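Local structure of alcohol dehydrogenase (Escherichia coli, 5VM2) at residues V198-L202 and E203-A207; A221-T225 and I226-Q230; F291-A294 and N295-V299; N277-K280 and I281-E284. The protein is an oxidoreductase of unknown specificity that probably oxidises a CH-OH group, or reduces the matching carbonyl, with NAD(H) or NADP(H). All blocks are in the same frame, centred on the assembly; numbering follows the deposited sequence.

How the contacts relate
Along the chain the order is contact 1, contact 2, contact 4, contact 3. The first two are successive parts of the Rossmann domain, which probably binds the nucleotide: contact 1 turns from strand 195-200 into helix 203-211, and contact 2 caps helix 225-232 after the outermost strand 216-219. Their centres lie about 13 Å apart and they touch, Val199 CG1 packing 3.6 Å from Thr225 CG2. Contact 4, centred about 20 Å from contact 2, belongs to the loop leading to strand 286-290, the other outermost strand of the parallel sheet. Contact 3 follows that strand, about 26 Å or more from the others between centres, and brings the chain to the magnesium site.

Contact 1: residues V198-L202 and E203-A207; sequences VVDVL and EKRLA
Asp200 and Arg205 meet at an angle, the carboxylate and guanidinium planes turned 73° apart. This rules out a flat two-pronged salt bridge: OD1 of Asp200 lies near the guanidinium plane, at its edge, but 3.8 Å from Arg205 NH1, a long ionic contact. The nearer approach is to the aliphatic part, with Asp200 OD1 3.5 Å from Arg205 CD. Arg205 reaches there because its chain runs extended from CG to NE (chi2 -169°). Leu202 runs beside it in the same direction, and its CD1 sits over one guanidinium face, 4.1 Å from Arg205 NE. That NE is buried and has no polar partner in the model.

The setting is the turn from the second strand to the following helix of a Rossmann beta-alpha-beta unit. In NAD-linked relatives an acidic residue at this strand end commonly binds the adenosine ribose; the position of Asp200 is consistent with such a role. Its two oxygens already have backbone donors: OD1 accepts from Ala177 N in what appears to be the glycine-rich loop of the fold, and OD2 from Leu202 N (2.9 Å), forming an Asx turn.

Leu202 is the N-cap, and its carbonyl O accepts from Leu206 N at 3.1 Å, a nearly straight bond. The isobutyl group of Leu206 suits the buried side of the helix: CD2 lies 3.8 Å from Asp200 CB and also approaches Val198 CG1 at 4.4 Å.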
loop_
_atom_site.group_PDB
_atom_site.type_symbol
_atom_site.label_atom_id
_atom_site.label_comp_id
_atom_site.label_asym_id
_atom_site.label_seq_id
_atom_site.Cartn_x
_atom_site.Cartn_y
_atom_site.Cartn_z
ATOM N N VAL A 198 1.187 19.055 -0.317
ATOM C CA VAL A 198 0.252 17.964 -0.066
ATOM C C VAL A 198 -1.134 18.555 0.152
ATOM O O VAL A 198 -1.302 19.476 0.961
ATOM C CB VAL A 198 0.678 17.112 1.143
ATOM C CG1 VAL A 198 -0.388 16.074 1.456
ATOM C CG2 VAL A 198 2.021 16.445 0.878
ATOM N N VAL A 199 -2.119 18.016 -0.561
ATOM C CA VAL A 199 -3.484 18.524 -0.577
ATOM C C VAL A 199 -4.409 17.451 -0.021
ATOM O O VAL A 199 -4.365 16.299 -0.468
ATOM C CB VAL A 199 -3.921 18.913 -2.002
ATOM C CG1 VAL A 199 -5.328 19.484 -1.994
ATOM C CG2 VAL A 199 -2.930 19.892 -2.622
ATOM N N ASP A 200 -5.251 17.830 0.936
ATOM C CA ASP A 200 -6.323 16.959 1.403
ATOM C C ASP A 200 -7.446 17.840 1.939
ATOM O O ASP A 200 -7.425 19.064 1.779
ATOM C CB ASP A 200 -5.815 15.963 2.454
ATOM C CG ASP A 200 -6.813 14.850 2.729
ATOM O OD1 ASP A 200 -6.484 13.672 2.480
ATOM O OD2 ASP A 200 -7.935 15.158 3.179
ATOM N N VAL A 201 -8.427 17.224 2.598
ATOM C CA VAL A 201 -9.577 17.941 3.133
ATOM C C VAL A 201 -9.752 17.734 4.629
ATOM O O VAL A 201 -10.674 18.306 5.213
ATOM C CB VAL A 201 -10.875 17.559 2.391
ATOM C CG1 VAL A 201 -10.821 18.033 0.948
ATOM C CG2 VAL A 201 -11.122 16.052 2.472
ATOM N N LEU A 202 -8.896 16.942 5.270
ATOM C CA LEU A 202 -9.008 16.652 6.695
ATOM C C LEU A 202 -7.780 17.204 7.406
ATOM O O LEU A 202 -6.643 16.867 7.050
ATOM C CB LEU A 202 -9.163 15.151 6.934
ATOM C CG LEU A 202 -10.516 14.585 6.491
ATOM C CD1 LEU A 202 -10.507 13.064 6.497
ATOM C CD2 LEU A 202 -11.643 15.122 7.366
ATOM N N GLU A 203 -8.009 18.049 8.413
ATOM C CA GLU A 203 -6.898 18.726 9.075
ATOM C C GLU A 203 -5.972 17.742 9.777
ATOM O O GLU A 203 -4.768 18.000 9.892
ATOM C CB GLU A 203 -7.425 19.764 10.069
ATOM C CG GLU A 203 -7.840 21.088 9.430
ATOM C CD GLU A 203 -6.689 21.807 8.744
ATOM O OE1 GLU A 203 -5.531 21.627 9.174
ATOM O OE2 GLU A 203 -6.944 22.555 7.776
ATOM N N LYS A 204 -6.502 16.607 10.240
ATOM C CA LYS A 204 -5.651 15.622 10.906
ATOM C C LYS A 204 -4.667 14.989 9.928
ATOM O O LYS A 204 -3.522 14.694 10.294
ATOM C CB LYS A 204 -6.503 14.544 11.573
ATOM C CG LYS A 204 -7.442 15.053 12.663
ATOM C CD LYS A 204 -6.864 16.245 13.412
ATOM C CE LYS A 204 -7.968 17.060 14.066
ATOM N NZ LYS A 204 -7.464 18.354 14.603
ATOM N N ARG A 205 -5.090 14.769 8.681
ATOM C CA ARG A 205 -4.176 14.220 7.685
ATOM C C ARG A 205 -3.134 15.251 7.273
ATOM O O ARG A 205 -1.966 14.908 7.042
ATOM C CB ARG A 205 -4.958 13.726 6.467
ATOM C CG ARG A 205 -5.916 12.580 6.766
ATOM C CD ARG A 205 -6.454 11.944 5.487
ATOM N NE ARG A 205 -7.192 10.715 5.766
ATOM C CZ ARG A 205 -7.729 9.936 4.832
ATOM N NH1 ARG A 205 -7.616 10.259 3.550
ATOM N NH2 ARG A 205 -8.384 8.836 5.178
ATOM N N LEU A 206 -3.537 16.518 7.165
ATOM C CA LEU A 206 -2.574 17.558 6.819
ATOM C C LEU A 206 -1.592 17.807 7.954
ATOM O O LEU A 206 -0.425 18.130 7.701
ATOM C CB LEU A 206 -3.298 18.850 6.447
ATOM C CG LEU A 206 -4.102 18.759 5.148
ATOM C CD1 LEU A 206 -4.759 20.095 4.831
ATOM C CD2 LEU A 206 -3.218 18.297 4.000
ATOM N N ALA A 207 -2.041 17.666 9.202
ATOM C CA ALA A 207 -1.107 17.715 10.318
ATOM C C ALA A 207 -0.065 16.613 10.195
ATOM O O ALA A 207 1.123 16.834 10.459
ATOM C CB ALA A 207 -1.861 17.601 11.644
#

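Contact 2: residues A221-T225 and I226-Q230; sequences AKEDT and IARCQ
Asp224 holds the N-cap position of helix 225-232, and its carboxylate reaches the first turn. With CG anti to the backbone N (chi1 -170°), OD1 is brought to the amides of Ile226 and Ala227; both bonds are weak, and the one to Ala227 N, at 3.3 Å, is nearly straight. Aspartate fits here because its short arm can return to amide groups that have no carbonyl of a preceding turn to use, and its negative charge would probably also suit the positive end of the helix dipole. A water bridges Asp224 OD1 and Ile226 N. The methyl of Ala227, small enough to lie beside the cap, packs 3.6 Å from Asp224 CG.

Glu223 and Arg228 form a second link, made possible by opposite chain shapes. Glu223 is extended beyond CG, whereas Arg228 folds twice, at chi2 (-73°) and chi3, curling its chain back past Asp224 O. The result is a salt bridge of Arg228 NE to Glu223 OE2 at 3.0 Å, with the oxygen in the guanidinium plane and the two flat groups only 20° apart. The other carboxylate oxygen, OE1, accepts from Asn219 N, so Glu223 ties the helix start to the end of strand 216-219.

On the buried side of the first turn, Cys229 N donates to Thr225 O, and Cys229 SG lies 4.1 Å from Thr225 CG2.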
loop_
_atom_site.group_PDB
_atom_site.type_symbol
_atom_site.label_atom_id
_atom_site.label_comp_id
_atom_site.label_asym_id
_atom_site.label_seq_id
_atom_site.Cartn_x
_atom_site.Cartn_y
_atom_site.Cartn_z
ATOM N N ALA A 221 -10.772 21.996 1.073
ATOM C CA ALA A 221 -12.104 22.394 1.501
ATOM C C ALA A 221 -12.145 23.831 1.993
ATOM O O ALA A 221 -13.170 24.503 1.839
ATOM C CB ALA A 221 -12.613 21.458 2.602
ATOM N N LYS A 222 -11.046 24.318 2.568
ATOM C CA LYS A 222 -10.969 25.676 3.085
ATOM C C LYS A 222 -10.177 26.615 2.185
ATOM O O LYS A 222 -10.184 27.828 2.424
ATOM C CB LYS A 222 -10.347 25.673 4.488
ATOM C CG LYS A 222 -10.896 24.594 5.409
ATOM C CD LYS A 222 -10.913 25.049 6.860
ATOM C CE LYS A 222 -11.540 23.992 7.758
ATOM N NZ LYS A 222 -12.828 24.448 8.358
ATOM N N GLU A 223 -9.513 26.094 1.156
ATOM C CA GLU A 223 -8.687 26.893 0.265
ATOM C C GLU A 223 -8.972 26.522 -1.185
ATOM O O GLU A 223 -9.508 25.452 -1.485
ATOM C CB GLU A 223 -7.188 26.698 0.550
ATOM C CG GLU A 223 -6.773 26.929 1.998
ATOM C CD GLU A 223 -5.355 26.455 2.274
ATOM O OE1 GLU A 223 -5.181 25.484 3.043
ATOM O OE2 GLU A 223 -4.412 27.052 1.718
ATOM N N ASP A 224 -8.598 27.427 -2.088
ATOM C CA ASP A 224 -8.640 27.165 -3.526
ATOM C C ASP A 224 -7.401 26.354 -3.883
ATOM O O ASP A 224 -6.294 26.891 -3.948
ATOM C CB ASP A 224 -8.697 28.477 -4.301
ATOM C CG ASP A 224 -8.984 28.283 -5.786
ATOM O OD1 ASP A 224 -8.657 27.213 -6.347
ATOM O OD2 ASP A 224 -9.528 29.226 -6.399
ATOM N N THR A 225 -7.586 25.050 -4.122
ATOM C CA THR A 225 -6.444 24.174 -4.374
ATOM C C THR A 225 -5.647 24.620 -5.593
ATOM O O THR A 225 -4.412 24.660 -5.564
ATOM C CB THR A 225 -6.907 22.726 -4.557
ATOM O OG1 THR A 225 -7.726 22.328 -3.451
ATOM C CG2 THR A 225 -5.702 21.784 -4.676
ATOM N N ILE A 226 -6.328 24.959 -6.683
ATOM C CA ILE A 226 -5.606 25.314 -7.899
ATOM C C ILE A 226 -4.830 26.611 -7.699
ATOM O O ILE A 226 -3.655 26.708 -8.073
ATOM C CB ILE A 226 -6.579 25.392 -9.086
ATOM C CG1 ILE A 226 -6.981 23.978 -9.522
ATOM C CG2 ILE A 226 -5.951 26.144 -10.243
ATOM C CD1 ILE A 226 -8.201 23.931 -10.419
ATOM N N ALA A 227 -5.453 27.608 -7.071
ATOM C CA ALA A 227 -4.763 28.870 -6.811
ATOM C C ALA A 227 -3.571 28.670 -5.881
ATOM O O ALA A 227 -2.483 29.206 -6.121
ATOM C CB ALA A 227 -5.741 29.886 -6.223
ATOM N N ARG A 228 -3.759 27.901 -4.807
ATOM C CA ARG A 228 -2.670 27.668 -3.864
ATOM C C ARG A 228 -1.522 26.910 -4.517
ATOM O O ARG A 228 -0.348 27.183 -4.237
ATOM C CB ARG A 228 -3.191 26.908 -2.645
ATOM C CG ARG A 228 -4.150 27.719 -1.774
ATOM C CD ARG A 228 -3.418 28.791 -0.967
ATOM N NE ARG A 228 -2.364 28.220 -0.130
ATOM C CZ ARG A 228 -1.065 28.293 -0.408
ATOM N NH1 ARG A 228 -0.652 28.917 -1.503
ATOM N NH2 ARG A 228 -0.178 27.737 0.407
ATOM N N CYS A 229 -1.839 25.953 -5.395
ATOM C CA CYS A 229 -0.793 25.213 -6.095
ATOM C C CYS A 229 -0.078 26.094 -7.114
ATOM O O CYS A 229 1.141 25.984 -7.291
ATOM C CB CYS A 229 -1.393 23.982 -6.775
ATOM S SG CYS A 229 -1.791 22.625 -5.641
ATOM N N GLN A 230 -0.820 26.967 -7.801
ATOM C CA GLN A 230 -0.191 27.881 -8.747
ATOM C C GLN A 230 0.750 28.845 -8.035
ATOM O O GLN A 230 1.819 29.184 -8.558
ATOM C CB GLN A 230 -1.259 28.643 -9.532
ATOM C CG GLN A 230 -1.918 27.821 -10.632
ATOM C CD GLN A 230 -0.912 27.277 -11.628
ATOM O OE1 GLN A 230 -0.461 26.136 -11.512
ATOM N NE2 GLN A 230 -0.555 28.091 -12.616
HETATM O O HOH W 1 -1.949 26.300 2.278
HETATM O O HOH W 2 -9.249 24.423 -7.275
#

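Contact 3: residues F291-A294 and N295-V299; sequences FRYA and NRYPV
Tyr297 turns the edge of its ring toward the face of Tyr293, an edge-to-face (T-shaped) pair with centroids 5.8 Å apart and planes at 59°. Tyr297 CE1 stands over that face, 4.4 Å from Tyr293 CE1. The opposite face of Tyr293 is covered by Arg292 CB, 3.9 Å above the ring centre, so the phenol is held between two neighbours. At the base of the same side chain, Tyr293 CB packs 3.8 Å from Arg296 CG. Tyrosine suits this buried place because its ring packs on Tyr297 and on Val156 of helix 145-163, while its OH bonds at the far end: it is hydrogen-bonded to Glu152 OE2, and Glu152, with His65 and Glu66, binds the magnesium ion.

The other half of the contact is polar and open to solvent at Asn295, which is exposed. Arg296 bends at chi2 (-59°), bringing its chain round Ala294 O, with Arg296 CD 3.1 Å from that oxygen. Arg296 NE is equally near but is badly angled for a bond there; it goes instead to His159 ND1. A water satisfies Ala294 O, donating to it at 2.7 Å, accepts weakly from Asn295 ND2 and lies over the guanidinium face of Arg296. Asn295 adopts the left-handed helical backbone conformation, which asparagine tolerates better than most residues.

The turn thus leads from strand 286-290 into helix 297-305, with Tyr293, Arg296 and Tyr297 all lying against helix 145-163, and Tyr297 also meeting Tyr137 of strand 136-138.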
loop_
_atom_site.group_PDB
_atom_site.type_symbol
_atom_site.label_atom_id
_atom_site.label_comp_id
_atom_site.label_asym_id
_atom_site.label_seq_id
_atom_site.Cartn_x
_atom_site.Cartn_y
_atom_site.Cartn_z
ATOM N N PHE A 291 1.017 0.693 -10.301
ATOM C CA PHE A 291 0.378 -0.540 -9.851
ATOM C C PHE A 291 1.288 -1.286 -8.882
ATOM O O PHE A 291 2.282 -1.893 -9.299
ATOM C CB PHE A 291 0.022 -1.416 -11.045
ATOM C CG PHE A 291 -0.884 -2.558 -10.703
ATOM C CD1 PHE A 291 -0.392 -3.855 -10.629
ATOM C CD2 PHE A 291 -2.232 -2.336 -10.456
ATOM C CE1 PHE A 291 -1.228 -4.914 -10.316
ATOM C CE2 PHE A 291 -3.077 -3.392 -10.145
ATOM C CZ PHE A 291 -2.575 -4.680 -10.072
ATOM N N ARG A 292 0.929 -1.261 -7.597
ATOM C CA ARG A 292 1.653 -1.982 -6.552
ATOM C C ARG A 292 3.142 -1.641 -6.568
ATOM O O ARG A 292 3.519 -0.491 -6.331
ATOM C CB ARG A 292 1.434 -3.494 -6.697
ATOM C CG ARG A 292 -0.018 -3.917 -6.456
ATOM C CD ARG A 292 -0.240 -5.394 -6.746
ATOM N NE ARG A 292 -1.631 -5.792 -6.551
ATOM C CZ ARG A 292 -2.201 -6.824 -7.164
ATOM N NH1 ARG A 292 -1.500 -7.562 -8.013
ATOM N NH2 ARG A 292 -3.474 -7.119 -6.931
ATOM N N TYR A 293 3.997 -2.624 -6.836
ATOM C CA TYR A 293 5.434 -2.418 -6.683
ATOM C C TYR A 293 6.163 -3.535 -7.408
ATOM O O TYR A 293 5.637 -4.641 -7.557
ATOM C CB TYR A 293 5.840 -2.408 -5.200
ATOM C CG TYR A 293 4.904 -3.266 -4.400
ATOM C CD1 TYR A 293 4.981 -4.651 -4.467
ATOM C CD2 TYR A 293 3.893 -2.700 -3.634
ATOM C CE1 TYR A 293 4.104 -5.445 -3.772
ATOM C CE2 TYR A 293 3.010 -3.488 -2.938
ATOM C CZ TYR A 293 3.122 -4.859 -3.012
ATOM O OH TYR A 293 2.240 -5.651 -2.324
ATOM N N ALA A 294 7.381 -3.231 -7.844
ATOM C CA ALA A 294 8.300 -4.234 -8.359
ATOM C C ALA A 294 9.695 -3.885 -7.873
ATOM O O ALA A 294 10.147 -2.754 -8.069
ATOM C CB ALA A 294 8.271 -4.295 -9.892
ATOM N N ASN A 295 10.357 -4.851 -7.230
ATOM C CA ASN A 295 11.742 -4.738 -6.759
ATOM C C ASN A 295 11.946 -3.556 -5.807
ATOM O O ASN A 295 13.028 -2.963 -5.768
ATOM C CB ASN A 295 12.720 -4.638 -7.936
ATOM C CG ASN A 295 12.439 -5.665 -9.022
ATOM O OD1 ASN A 295 12.354 -6.860 -8.751
ATOM N ND2 ASN A 295 12.286 -5.198 -10.257
ATOM N N ARG A 296 10.936 -3.249 -4.983
ATOM C CA ARG A 296 11.004 -2.113 -4.069
ATOM C C ARG A 296 11.169 -2.495 -2.606
ATOM O O ARG A 296 11.415 -1.604 -1.783
ATOM C CB ARG A 296 9.748 -1.237 -4.196
ATOM C CG ARG A 296 9.325 -0.924 -5.613
ATOM C CD ARG A 296 10.420 -0.195 -6.397
ATOM N NE ARG A 296 9.894 0.310 -7.665
ATOM C CZ ARG A 296 10.606 0.975 -8.566
ATOM N NH1 ARG A 296 11.895 1.220 -8.357
ATOM N NH2 ARG A 296 10.029 1.395 -9.685
ATOM N N TYR A 297 10.990 -3.765 -2.246
ATOM C CA TYR A 297 11.005 -4.118 -0.829
ATOM C C TYR A 297 12.350 -3.830 -0.178
ATOM O O TYR A 297 12.366 -3.189 0.885
ATOM C CB TYR A 297 10.574 -5.580 -0.641
ATOM C CG TYR A 297 9.148 -5.713 -0.136
ATOM C CD1 TYR A 297 8.099 -5.101 -0.810
ATOM C CD2 TYR A 297 8.854 -6.435 1.016
ATOM C CE1 TYR A 297 6.792 -5.201 -0.360
ATOM C CE2 TYR A 297 7.542 -6.547 1.477
ATOM C CZ TYR A 297 6.517 -5.926 0.783
ATOM O OH TYR A 297 5.216 -6.028 1.226
ATOM N N PRO A 298 13.493 -4.238 -0.740
ATOM C CA PRO A 298 14.761 -3.963 -0.038
ATOM C C PRO A 298 15.016 -2.484 0.196
ATOM O O PRO A 298 15.350 -2.091 1.322
ATOM C CB PRO A 298 15.807 -4.597 -0.963
ATOM C CG PRO A 298 15.061 -5.697 -1.656
ATOM C CD PRO A 298 13.705 -5.108 -1.912
ATOM N N VAL A 299 14.845 -1.643 -0.828
ATOM C CA VAL A 299 15.124 -0.219 -0.655
ATOM C C VAL A 299 14.135 0.420 0.313
ATOM O O VAL A 299 14.477 1.382 1.015
ATOM C CB VAL A 299 15.135 0.499 -2.021
ATOM C CG1 VAL A 299 13.736 0.565 -2.617
ATOM C CG2 VAL A 299 15.720 1.900 -1.876
HETATM O O HOH W 3 10.923 -2.030 -10.552
#

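Contact 4: residues N277-K280 and I281-E284; sequences NFLK and INRE
Ile281 has CG1 between its backbone N and carbonyl carbon (chi1 52°), which turns CD1 back toward Phe278, whose own CG lies beside its backbone N (chi1 -81°). The two side chains approach at a slant, and Ile281 CD1 comes within 3.6 Å of Phe278 CD1. Ile281 CG1 also rests 3.5 Å from Phe278 O. A branched aliphatic chain suits this site, since CG1 and CD1 reach the aromatic ring while CG2 lies against the carbonyl of Lys280. Both Phe278 and Ile281 continue onto Ile287 of strand 286-290, and Ile281 also touches Pro255.

The segment is a run of overlapping turns closed by i to i+3 bonds, set in the connection from strand 262-267 to strand 286-290 at the edge of the Rossmann sheet. Ile281 N donates to Phe278 O at 3.0 Å, from well above the carbonyl plane, and Asn282 N makes a weak bond to Leu279 O. Asn277 fits the start of the run: its OD1 takes a weak bond from Lys280 N, while its ND2 is anchored to Tyr256 OH.

The side chains of Asn282 and Leu279 run abreast, with Asn282 ND2 4.2 Å from Leu279 CD1. Asn282 OD1 stands 3.3 Å from Leu279 O, a meeting of two acceptors that gives no bond. Beyond it a water accepts from Arg283 N at 3.1 Å and donates weakly to Lys280 O.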
loop_
_atom_site.group_PDB
_atom_site.type_symbol
_atom_site.label_atom_id
_atom_site.label_comp_id
_atom_site.label_asym_id
_atom_site.label_seq_id
_atom_site.Cartn_x
_atom_site.Cartn_y
_atom_site.Cartn_z
ATOM N N ASN A 277 -9.058 16.926 -19.295
ATOM C CA ASN A 277 -8.918 18.058 -20.209
ATOM C C ASN A 277 -7.518 17.994 -20.811
ATOM O O ASN A 277 -6.560 18.561 -20.279
ATOM C CB ASN A 277 -9.172 19.373 -19.481
ATOM C CG ASN A 277 -9.178 20.574 -20.415
ATOM O OD1 ASN A 277 -8.652 20.522 -21.526
ATOM N ND2 ASN A 277 -9.778 21.667 -19.960
ATOM N N PHE A 278 -7.401 17.302 -21.950
ATOM C CA PHE A 278 -6.093 17.131 -22.577
ATOM C C PHE A 278 -5.559 18.432 -23.162
ATOM O O PHE A 278 -4.340 18.579 -23.320
ATOM C CB PHE A 278 -6.160 16.046 -23.650
ATOM C CG PHE A 278 -6.083 14.660 -23.087
ATOM C CD1 PHE A 278 -4.924 14.221 -22.469
ATOM C CD2 PHE A 278 -7.173 13.808 -23.147
ATOM C CE1 PHE A 278 -4.845 12.948 -21.922
ATOM C CE2 PHE A 278 -7.103 12.531 -22.611
ATOM C CZ PHE A 278 -5.938 12.099 -21.998
ATOM N N LEU A 279 -6.441 19.380 -23.489
ATOM C CA LEU A 279 -5.981 20.680 -23.964
ATOM C C LEU A 279 -5.057 21.338 -22.946
ATOM O O LEU A 279 -4.041 21.938 -23.313
ATOM C CB LEU A 279 -7.180 21.579 -24.273
ATOM C CG LEU A 279 -6.880 22.980 -24.813
ATOM C CD1 LEU A 279 -5.887 22.922 -25.965
ATOM C CD2 LEU A 279 -8.162 23.677 -25.244
ATOM N N LYS A 280 -5.380 21.212 -21.656
ATOM C CA LYS A 280 -4.566 21.817 -20.609
ATOM C C LYS A 280 -3.198 21.157 -20.477
ATOM O O LYS A 280 -2.283 21.765 -19.913
ATOM C CB LYS A 280 -5.305 21.748 -19.270
ATOM C CG LYS A 280 -4.866 22.794 -18.251
ATOM C CD LYS A 280 -5.567 24.127 -18.487
ATOM C CE LYS A 280 -4.832 25.275 -17.808
ATOM N NZ LYS A 280 -4.589 25.031 -16.359
ATOM N N ILE A 281 -3.037 19.932 -20.975
ATOM C CA ILE A 281 -1.773 19.216 -20.850
ATOM C C ILE A 281 -1.280 18.808 -22.230
ATOM O O ILE A 281 -0.653 17.754 -22.389
ATOM C CB ILE A 281 -1.923 17.987 -19.940
ATOM C CG1 ILE A 281 -3.094 17.119 -20.408
ATOM C CG2 ILE A 281 -2.120 18.409 -18.496
ATOM C CD1 ILE A 281 -3.136 15.749 -19.752
ATOM N N ASN A 282 -1.550 19.640 -23.237
ATOM C CA ASN A 282 -1.221 19.283 -24.612
ATOM C C ASN A 282 0.269 19.358 -24.919
ATOM O O ASN A 282 0.679 18.901 -25.993
ATOM C CB ASN A 282 -1.990 20.181 -25.585
ATOM C CG ASN A 282 -1.539 21.631 -25.530
ATOM O OD1 ASN A 282 -0.954 22.082 -24.546
ATOM N ND2 ASN A 282 -1.822 22.371 -26.594
ATOM N N ARG A 283 1.085 19.905 -24.024
ATOM C CA ARG A 283 2.511 20.082 -24.299
ATOM C C ARG A 283 3.341 18.978 -23.641
ATOM O O ARG A 283 4.191 19.213 -22.778
ATOM C CB ARG A 283 2.962 21.469 -23.860
ATOM C CG ARG A 283 2.551 22.541 -24.860
ATOM C CD ARG A 283 3.141 23.897 -24.534
ATOM N NE ARG A 283 3.028 24.826 -25.656
ATOM C CZ ARG A 283 1.897 25.416 -26.032
ATOM N NH1 ARG A 283 0.768 25.180 -25.375
ATOM N NH2 ARG A 283 1.894 26.246 -27.067
ATOM N N GLU A 284 3.060 17.750 -24.082
ATOM C CA GLU A 284 3.871 16.563 -23.800
ATOM C C GLU A 284 3.858 16.179 -22.322
ATOM O O GLU A 284 4.851 15.675 -21.789
ATOM C CB GLU A 284 5.299 16.742 -24.322
ATOM C CG GLU A 284 5.320 17.344 -25.723
ATOM C CD GLU A 284 6.420 16.803 -26.602
ATOM O OE1 GLU A 284 6.146 16.563 -27.798
ATOM O OE2 GLU A 284 7.551 16.631 -26.104
HETATM O O HOH W 4 0.831 21.284 -21.304
#